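Local atomic coordinates of Zn-dependent hydrolase, glyoxylase (Echinicola vietnamensis, PDB entry 6T5K), a protein that probably hydrolyses beta-lactam antibiotics to substituted beta-amino acids, as a zinc-dependent, monomeric class B metallo-beta-lactamase. Residues 55-60 against 224-229; 39-44 against 218-223; 167-172 against 176-181. All blocks are in the same frame, centred on the assembly; numbering follows the deposited sequence. Where two conformers were deposited one is given.

In the fold
The three contacts illustrate how a metallo-beta-lactamase sandwich divides its labour among hydrogen bonds, apolar packing and metal ligands. Contact 3 is internal to one sheet: strands 169-172 and 177-181 form a buried hairpin ruled by backbone hydrogen bonds. Contact 2, also buried, joins the two sheets mainly through aliphatic side chains, with no hydrogen bond across, and its strand 218-221 is the next neighbour of 177-181, with I220 probably hydrogen-bonded to that hairpin. Contact 1, only partly buried, uses a polar amide and a water to hold the loop after strand 218-221 against strand 54-63. Contacts 1 and 2 use neighbouring strands of the larger sheet, and M59 packs on V177 and F179 of contact 3.

Contact 1 of 3, residues 55-60 against 224-229; sequences ACNGMI and GNWGDK
The CA atoms of A55 and G224 are 6.4 Å apart, where strand 54-63 of the metallo-beta-lactamase sandwich passes the irregular loop 224-229. The direct link between the two segments is made by a side-chain amide, that of N57, whose backbone is also hydrogen-bonded to G222 just before the loop. A chi1 of -61°, with CG opposite the carbonyl carbon, carries this amide out to the loop, and ND2 of N57 donates to G224 O over 2.9 Å in a nearly straight bond (161° at the hydrogen). The acceptor lies in the amide plane of N57, and the donor in the carbonyl plane of G224. ND2 is gripped by two carbonyls, those of G224 and P221, which holds the amide in its orientation. W226 comes from the loop side and turns a ring edge to N57, CE3 of W226 lying 4.5 Å from ND2 of N57, while its NE1 is hydrogen-bonded to E21. Close by, A55 O accepts a hydrogen bond from ND1 of the zinc ligand H223, which helps to fix the rotation of that imidazole. One water completes the arrangement, donating both to N57 OD1 at 2.7 Å and to G224 O at 3.0 Å.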
loop_
_atom_site.group_PDB
_atom_site.type_symbol
_atom_site.label_atom_id
_atom_site.label_comp_id
_atom_site.label_asym_id
_atom_site.label_seq_id
_atom_site.Cartn_x
_atom_site.Cartn_y
_atom_site.Cartn_z
ATOM N N ALA A 55 -13.485 -2.337 0.777
ATOM C CA ALA A 55 -12.462 -2.405 -0.246
ATOM C C ALA A 55 -11.109 -2.139 0.388
ATOM O O ALA A 55 -10.980 -1.250 1.233
ATOM C CB ALA A 55 -12.782 -1.398 -1.331
ATOM N N CYS A 56 -10.108 -2.932 0.002
ATOM C CA CYS A 56 -8.735 -2.772 0.460
ATOM C C CYS A 56 -7.874 -2.472 -0.753
ATOM O O CYS A 56 -7.965 -3.166 -1.774
ATOM C CB CYS A 56 -8.215 -4.033 1.132
ATOM S SG CYS A 56 -9.175 -4.533 2.584
ATOM N N ASN A 57 -7.051 -1.438 -0.651
ATOM C CA ASN A 57 -6.200 -1.015 -1.745
ATOM C C ASN A 57 -4.748 -1.417 -1.516
ATOM O O ASN A 57 -4.244 -1.369 -0.395
ATOM C CB ASN A 57 -6.215 0.507 -1.899
ATOM C CG ASN A 57 -7.577 1.047 -2.189
ATOM O OD1 ASN A 57 -8.434 0.379 -2.808
ATOM N ND2 ASN A 57 -7.804 2.276 -1.755
ATOM N N GLY A 58 -4.080 -1.795 -2.602
ATOM C CA GLY A 58 -2.639 -1.730 -2.679
ATOM C C GLY A 58 -2.241 -1.025 -3.960
ATOM O O GLY A 58 -3.085 -0.553 -4.727
ATOM N N MET A 59 -0.940 -0.969 -4.184
ATOM C CA MET A 59 -0.399 -0.253 -5.331
ATOM C C MET A 59 0.539 -1.193 -6.077
ATOM O O MET A 59 1.221 -2.006 -5.462
ATOM C CB MET A 59 0.366 1.013 -4.894
ATOM C CG MET A 59 1.000 1.774 -6.072
ATOM S SD MET A 59 1.674 3.399 -5.607
ATOM C CE MET A 59 3.153 2.922 -4.727
ATOM N N ILE A 60 0.561 -1.075 -7.395
ATOM C CA ILE A 60 1.579 -1.681 -8.236
ATOM C C ILE A 60 2.277 -0.552 -8.969
ATOM O O ILE A 60 1.614 0.310 -9.556
ATOM C CB ILE A 60 0.985 -2.663 -9.260
ATOM C CG1 ILE A 60 -0.083 -3.537 -8.632
ATOM C CG2 ILE A 60 2.111 -3.527 -9.853
ATOM C CD1 ILE A 60 -0.857 -4.304 -9.646
ATOM N N GLY A 224 -10.905 2.834 0.215
ATOM C CA GLY A 224 -11.683 3.917 -0.373
ATOM C C GLY A 224 -11.031 4.530 -1.589
ATOM O O GLY A 224 -10.029 4.042 -2.118
ATOM N N ASN A 225 -11.617 5.645 -2.013
ATOM C CA ASN A 225 -11.185 6.313 -3.231
ATOM C C ASN A 225 -9.839 7.008 -3.055
ATOM O O ASN A 225 -9.579 7.662 -2.037
ATOM C CB ASN A 225 -12.233 7.336 -3.681
ATOM C CG ASN A 225 -13.511 6.685 -4.187
ATOM O OD1 ASN A 225 -13.486 5.603 -4.754
ATOM N ND2 ASN A 225 -14.636 7.347 -3.972
ATOM N N TRP A 226 -8.984 6.895 -4.075
ATOM C CA TRP A 226 -7.794 7.709 -4.115
ATOM C C TRP A 226 -8.147 9.117 -4.599
ATOM O O TRP A 226 -9.216 9.382 -5.162
ATOM C CB TRP A 226 -6.776 7.036 -5.028
ATOM C CG TRP A 226 -7.337 6.563 -6.325
ATOM C CD1 TRP A 226 -7.348 7.246 -7.499
ATOM C CD2 TRP A 226 -7.933 5.281 -6.599
ATOM N NE1 TRP A 226 -7.926 6.489 -8.477
ATOM C CE2 TRP A 226 -8.313 5.283 -7.944
ATOM C CE3 TRP A 226 -8.214 4.158 -5.821
ATOM C CZ2 TRP A 226 -8.918 4.187 -8.538
ATOM C CZ3 TRP A 226 -8.833 3.088 -6.403
ATOM C CH2 TRP A 226 -9.165 3.105 -7.745
ATOM N N GLY A 227 -7.199 10.000 -4.425
ATOM C CA GLY A 227 -7.400 11.399 -4.731
ATOM C C GLY A 227 -6.056 12.087 -4.798
ATOM O O GLY A 227 -5.049 11.485 -5.170
ATOM N N ASP A 228 -6.039 13.381 -4.471
ATOM C CA ASP A 228 -4.837 14.204 -4.509
ATOM C C ASP A 228 -4.368 14.525 -3.088
ATOM O O ASP A 228 -4.726 13.824 -2.134
ATOM C CB ASP A 228 -5.106 15.414 -5.403
ATOM C CG ASP A 228 -6.299 16.217 -4.966
ATOM O OD1 ASP A 228 -6.289 16.646 -3.788
ATOM O OD2 ASP A 228 -7.264 16.380 -5.785
ATOM N N LYS A 229 -3.531 15.576 -2.954
ATOM C CA LYS A 229 -2.988 15.945 -1.652
ATOM C C LYS A 229 -4.086 16.189 -0.626
ATOM O O LYS A 229 -3.822 16.103 0.574
ATOM C CB LYS A 229 -2.151 17.229 -1.759
ATOM C CG LYS A 229 -0.717 17.046 -2.115
ATOM C CD LYS A 229 0.007 18.387 -2.181
ATOM C CE LYS A 229 -0.177 19.117 -3.483
ATOM N NZ LYS A 229 -1.441 19.855 -3.667
HETATM O O HOH W 1 -10.683 1.553 -3.678
#

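Contact 2 of 3, residues 39-44 against 218-223; sequences TYVHVS and LVIPGH. With ZN (zinc ion), chain H.
V41 and I220 meet tip to tip across the interior of the beta sandwich, V41 from strand 39-48 of the larger sheet and I220 from the outermost strand, 218-221, of the smaller one. The touching branch on one side is CG2 of V41. It faces CD1 of I220 at 3.8 Å, with CG1 and CG2 of I220 only slightly farther off, so a single methyl meets three carbons of the isoleucine. I220 presents this front because CG1 is turned opposite its carbonyl carbon (chi1 -57°). Two residues back, T39 and L218 pass alongside, their side chains pointing opposite ways, and OG1 of T39 comes no nearer than 4.2 Å to CD2 of L218. That hydroxyl is hydrogen-bonded to S36 OG. W226 packs on V41, L218 and I220, and V177 and F179 of the neighbouring hairpin strand also touch I220. Beyond the strand, the same segment delivers H223, whose NE2 binds a zinc ion at 2.2 Å; D104, C182 and two waters are its other ligands. No hydrogen bond crosses between 39-44 and 218-223. Their direct contact therefore probably rests mainly on van der Waals fit and on burial of apolar surface, while the directional bonds of these segments go to other partners: sheet neighbours, S36, N57, A55 and the zinc ion.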
loop_
_atom_site.group_PDB
_atom_site.type_symbol
_atom_site.label_atom_id
_atom_site.label_comp_id
_atom_site.label_asym_id
_atom_site.label_seq_id
_atom_site.Cartn_x
_atom_site.Cartn_y
_atom_site.Cartn_z
ATOM N N THR A 39 1.670 3.767 -12.276
ATOM C CA THR A 39 1.125 3.216 -11.047
ATOM C C THR A 39 -0.320 2.784 -11.219
ATOM O O THR A 39 -1.069 3.299 -12.062
ATOM C CB THR A 39 1.266 4.128 -9.792
ATOM O OG1 THR A 39 0.263 5.151 -9.781
ATOM C CG2 THR A 39 2.651 4.723 -9.721
ATOM N N TYR A 40 -0.665 1.785 -10.421
ATOM C CA TYR A 40 -1.931 1.081 -10.493
ATOM C C TYR A 40 -2.415 0.834 -9.069
ATOM O O TYR A 40 -1.617 0.659 -8.142
ATOM C CB TYR A 40 -1.740 -0.296 -11.144
ATOM C CG TYR A 40 -1.165 -0.267 -12.532
ATOM C CD1 TYR A 40 0.152 0.144 -12.760
ATOM C CD2 TYR A 40 -1.949 -0.595 -13.631
ATOM C CE1 TYR A 40 0.667 0.203 -14.038
ATOM C CE2 TYR A 40 -1.429 -0.577 -14.911
ATOM C CZ TYR A 40 -0.124 -0.149 -15.109
ATOM O OH TYR A 40 0.405 -0.107 -16.376
ATOM N N VAL A 41 -3.727 0.822 -8.889
ATOM C CA VAL A 41 -4.316 0.421 -7.619
ATOM C C VAL A 41 -4.894 -0.979 -7.786
ATOM O O VAL A 41 -5.599 -1.252 -8.766
ATOM C CB VAL A 41 -5.393 1.415 -7.159
ATOM C CG1 VAL A 41 -5.977 0.985 -5.847
ATOM C CG2 VAL A 41 -4.827 2.829 -7.085
ATOM N N HIS A 42 -4.548 -1.891 -6.882
ATOM C CA HIS A 42 -5.230 -3.174 -6.815
ATOM C C HIS A 42 -6.240 -3.125 -5.676
ATOM O O HIS A 42 -5.925 -2.673 -4.574
ATOM C CB HIS A 42 -4.277 -4.362 -6.751
ATOM C CG HIS A 42 -3.440 -4.483 -5.515
ATOM N ND1 HIS A 42 -3.898 -5.112 -4.374
ATOM C CD2 HIS A 42 -2.123 -4.245 -5.312
ATOM C CE1 HIS A 42 -2.906 -5.224 -3.515
ATOM N NE2 HIS A 42 -1.829 -4.671 -4.051
ATOM N N VAL A 43 -7.456 -3.595 -5.950
ATOM C CA VAL A 43 -8.574 -3.480 -5.019
ATOM C C VAL A 43 -9.130 -4.868 -4.779
ATOM O O VAL A 43 -9.515 -5.554 -5.733
ATOM C CB VAL A 43 -9.676 -2.549 -5.545
ATOM C CG1 VAL A 43 -10.762 -2.376 -4.489
ATOM C CG2 VAL A 43 -9.110 -1.186 -5.925
ATOM N N SER A 44 -9.173 -5.272 -3.514
ATOM C CA SER A 44 -9.790 -6.521 -3.077
ATOM C C SER A 44 -10.775 -6.210 -1.954
ATOM O O SER A 44 -10.810 -5.100 -1.420
ATOM C CB SER A 44 -8.721 -7.520 -2.630
ATOM O OG SER A 44 -7.838 -6.959 -1.678
ATOM N N LEU A 218 -1.091 12.402 -6.649
ATOM C CA LEU A 218 -2.024 11.312 -6.416
ATOM C C LEU A 218 -1.665 10.653 -5.098
ATOM O O LEU A 218 -0.495 10.329 -4.866
ATOM C CB LEU A 218 -1.983 10.272 -7.554
ATOM C CG LEU A 218 -2.924 9.053 -7.459
ATOM C CD1 LEU A 218 -4.358 9.442 -7.670
ATOM C CD2 LEU A 218 -2.467 8.047 -8.492
ATOM N N VAL A 219 -2.679 10.458 -4.251
ATOM C CA VAL A 219 -2.532 9.808 -2.953
ATOM C C VAL A 219 -3.530 8.661 -2.905
ATOM O O VAL A 219 -4.735 8.874 -3.106
ATOM C CB VAL A 219 -2.787 10.807 -1.806
ATOM C CG1 VAL A 219 -2.746 10.123 -0.445
ATOM C CG2 VAL A 219 -1.759 11.922 -1.850
ATOM N N ILE A 220 -3.033 7.462 -2.602
ATOM C CA ILE A 220 -3.825 6.232 -2.571
ATOM C C ILE A 220 -3.963 5.810 -1.111
ATOM O O ILE A 220 -2.949 5.493 -0.465
ATOM C CB ILE A 220 -3.181 5.104 -3.382
ATOM C CG1 ILE A 220 -2.955 5.494 -4.838
ATOM C CG2 ILE A 220 -4.012 3.810 -3.230
ATOM C CD1 ILE A 220 -1.896 4.623 -5.482
ATOM N N PRO A 221 -5.163 5.835 -0.543
ATOM C CA PRO A 221 -5.364 5.404 0.845
ATOM C C PRO A 221 -5.496 3.893 0.892
ATOM O O PRO A 221 -5.655 3.233 -0.123
ATOM C CB PRO A 221 -6.713 6.051 1.201
ATOM C CG PRO A 221 -7.469 5.990 -0.121
ATOM C CD PRO A 221 -6.440 6.216 -1.193
ATOM N N GLY A 222 -5.443 3.356 2.106
ATOM C CA GLY A 222 -5.568 1.924 2.284
ATOM C C GLY A 222 -6.946 1.392 2.015
ATOM O O GLY A 222 -7.084 0.202 1.707
ATOM N N HIS A 223 -7.962 2.251 2.084
ATOM C CA HIS A 223 -9.346 1.884 1.829
ATOM C C HIS A 223 -10.015 3.083 1.176
ATOM O O HIS A 223 -9.726 4.220 1.547
ATOM C CB HIS A 223 -10.051 1.533 3.151
ATOM C CG HIS A 223 -9.342 0.467 3.941
ATOM N ND1 HIS A 223 -9.492 -0.883 3.692
ATOM C CD2 HIS A 223 -8.443 0.564 4.947
ATOM C CE1 HIS A 223 -8.715 -1.569 4.517
ATOM N NE2 HIS A 223 -8.081 -0.712 5.302
HETATM ZN ZN ZN H . -6.346 -1.232 6.535
HETATM O O HOH W 2 -5.762 -2.566 8.085
HETATM O O HOH W 3 -7.356 0.327 7.887
#

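Contact 3 of 3, residues 167-172 against 176-181; sequences NVIGYF and QVLFGG
G170 and F179 form the hydrogen-bonded pair farther from the turn in a beta hairpin whose strands, 169-172 and 177-181, run antiparallel at 172°. Their reciprocal bonds measure 3.0 Å from G170 N to F179 O and 2.8 Å from F179 N to G170 O; F172 and V177 repeat the pattern two residues on. Near the turn, a G1 beta bulge sets Q176, at positive phi, and V177 together against F172.

The shape differs between the two faces. On the face of Y171 and L178, CD1 of L178 fills the angle beside I169, 3.7 Å from CD1 of I169, the two side chains crossing at about a right angle. The same L178 methyl also rests against G170 O. I169 can offer CD1 there because CG1 stands between its backbone N and carbonyl carbon (chi1 61°). Farther along, Q176 bends at chi2 and brings its amide to the rim of the Y171 ring, OE1 of Q176 lying in the ring plane at the edge, 3.7 Å from CE1 of Y171. Y171 also stacks with Y213. On the other face, F172 and V177 are neighbours at their CB atoms. CB of F179 rests in the hollow beside G170, which has no side chain, and the ring leads away. G181 N sits over the centre of one face of the F179 ring, 3.6 Å above its plane.

Where the strands part, a water donates to both V168 O and G180 O. Backbone bonds thus set the register and the water continues the link, while the F172, V177 and F179 face is apolar, V177 and F179 packing on M59 and I220, and the opposite face is mixed.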
loop_
_atom_site.group_PDB
_atom_site.type_symbol
_atom_site.label_atom_id
_atom_site.label_comp_id
_atom_site.label_asym_id
_atom_site.label_seq_id
_atom_site.Cartn_x
_atom_site.Cartn_y
_atom_site.Cartn_z
ATOM N N ASN A 167 3.445 1.394 10.582
ATOM C CA ASN A 167 3.036 1.730 9.236
ATOM C C ASN A 167 4.033 2.563 8.436
ATOM O O ASN A 167 4.624 3.435 8.960
ATOM C CB ASN A 167 1.599 2.263 9.174
ATOM C CG ASN A 167 1.329 3.442 10.115
ATOM O OD1 ASN A 167 0.215 3.720 10.461
ATOM N ND2 ASN A 167 2.319 4.112 10.441
ATOM N N VAL A 168 4.179 2.223 7.162
ATOM C CA VAL A 168 5.082 2.908 6.254
ATOM C C VAL A 168 4.325 3.323 5.013
ATOM O O VAL A 168 3.254 2.795 4.715
ATOM C CB VAL A 168 6.326 2.087 5.856
ATOM C CG1 VAL A 168 7.143 1.814 7.102
ATOM C CG2 VAL A 168 5.922 0.781 5.210
ATOM N N ILE A 169 4.916 4.256 4.270
ATOM C CA ILE A 169 4.354 4.677 2.996
ATOM C C ILE A 169 5.238 4.195 1.858
ATOM O O ILE A 169 6.434 3.890 2.032
ATOM C CB ILE A 169 4.055 6.191 2.903
ATOM C CG1 ILE A 169 5.318 7.036 3.081
ATOM C CG2 ILE A 169 3.027 6.533 3.949
ATOM C CD1 ILE A 169 6.163 7.106 1.843
ATOM N N GLY A 170 4.652 4.227 0.654
ATOM C CA GLY A 170 5.418 4.067 -0.564
ATOM C C GLY A 170 5.316 5.339 -1.380
ATOM O O GLY A 170 4.233 5.902 -1.524
ATOM N N TYR A 171 6.440 5.811 -1.896
ATOM C CA TYR A 171 6.501 7.051 -2.658
ATOM C C TYR A 171 7.161 6.768 -3.995
ATOM O O TYR A 171 8.269 6.229 -4.045
ATOM C CB TYR A 171 7.323 8.079 -1.897
ATOM C CG TYR A 171 7.571 9.341 -2.664
ATOM C CD1 TYR A 171 6.526 10.134 -3.154
ATOM C CD2 TYR A 171 8.869 9.743 -2.915
ATOM C CE1 TYR A 171 6.808 11.303 -3.844
ATOM C CE2 TYR A 171 9.150 10.888 -3.593
ATOM C CZ TYR A 171 8.131 11.672 -4.047
ATOM O OH TYR A 171 8.451 12.819 -4.731
ATOM N N PHE A 172 6.485 7.152 -5.072
ATOM C CA PHE A 172 6.988 6.962 -6.433
ATOM C C PHE A 172 7.109 8.337 -7.059
ATOM O O PHE A 172 6.105 8.906 -7.531
ATOM C CB PHE A 172 6.048 6.098 -7.249
ATOM C CG PHE A 172 6.518 5.870 -8.645
ATOM C CD1 PHE A 172 7.724 5.245 -8.889
ATOM C CD2 PHE A 172 5.794 6.329 -9.700
ATOM C CE1 PHE A 172 8.154 5.023 -10.181
ATOM C CE2 PHE A 172 6.218 6.118 -10.960
ATOM C CZ PHE A 172 7.405 5.478 -11.210
ATOM N N GLN A 176 4.741 11.350 -9.027
ATOM C CA GLN A 176 4.301 12.079 -7.824
ATOM C C GLN A 176 3.075 11.383 -7.194
ATOM O O GLN A 176 2.028 11.979 -6.923
ATOM C CB GLN A 176 4.065 13.578 -8.094
ATOM C CG GLN A 176 5.308 14.401 -8.063
ATOM C CD GLN A 176 6.018 14.468 -6.657
ATOM O OE1 GLN A 176 5.455 14.201 -5.635
ATOM N NE2 GLN A 176 7.272 14.890 -6.667
ATOM N N VAL A 177 3.288 10.078 -6.902
ATOM C CA VAL A 177 2.259 9.220 -6.337
ATOM C C VAL A 177 2.703 8.728 -4.972
ATOM O O VAL A 177 3.827 8.250 -4.801
ATOM C CB VAL A 177 2.005 8.006 -7.251
ATOM C CG1 VAL A 177 0.983 7.037 -6.609
ATOM C CG2 VAL A 177 1.516 8.447 -8.596
ATOM N N LEU A 178 1.782 8.757 -4.031
ATOM C CA LEU A 178 2.013 8.221 -2.708
ATOM C C LEU A 178 1.016 7.110 -2.456
ATOM O O LEU A 178 -0.198 7.335 -2.576
ATOM C CB LEU A 178 1.777 9.297 -1.633
ATOM C CG LEU A 178 2.117 8.853 -0.204
ATOM C CD1 LEU A 178 3.576 9.116 0.090
ATOM C CD2 LEU A 178 1.246 9.535 0.838
ATOM N N PHE A 179 1.526 5.941 -2.053
ATOM C CA PHE A 179 0.691 4.910 -1.453
ATOM C C PHE A 179 0.730 5.140 0.058
ATOM O O PHE A 179 1.744 4.861 0.718
ATOM C CB PHE A 179 1.119 3.489 -1.797
ATOM C CG PHE A 179 0.208 2.475 -1.189
ATOM C CD1 PHE A 179 -1.096 2.358 -1.628
ATOM C CD2 PHE A 179 0.636 1.678 -0.144
ATOM C CE1 PHE A 179 -1.959 1.458 -1.032
ATOM C CE2 PHE A 179 -0.216 0.786 0.465
ATOM C CZ PHE A 179 -1.516 0.652 0.004
ATOM N N GLY A 180 -0.370 5.678 0.604
ATOM C CA GLY A 180 -0.434 5.984 2.021
ATOM C C GLY A 180 -0.779 4.800 2.888
ATOM O O GLY A 180 -0.507 4.828 4.086
ATOM N N GLY A 181 -1.334 3.747 2.299
ATOM C CA GLY A 181 -1.805 2.629 3.095
ATOM C C GLY A 181 -2.825 3.108 4.110
ATOM O O GLY A 181 -3.433 4.171 3.949
HETATM O O HOH W 4 0.826 3.153 5.854
#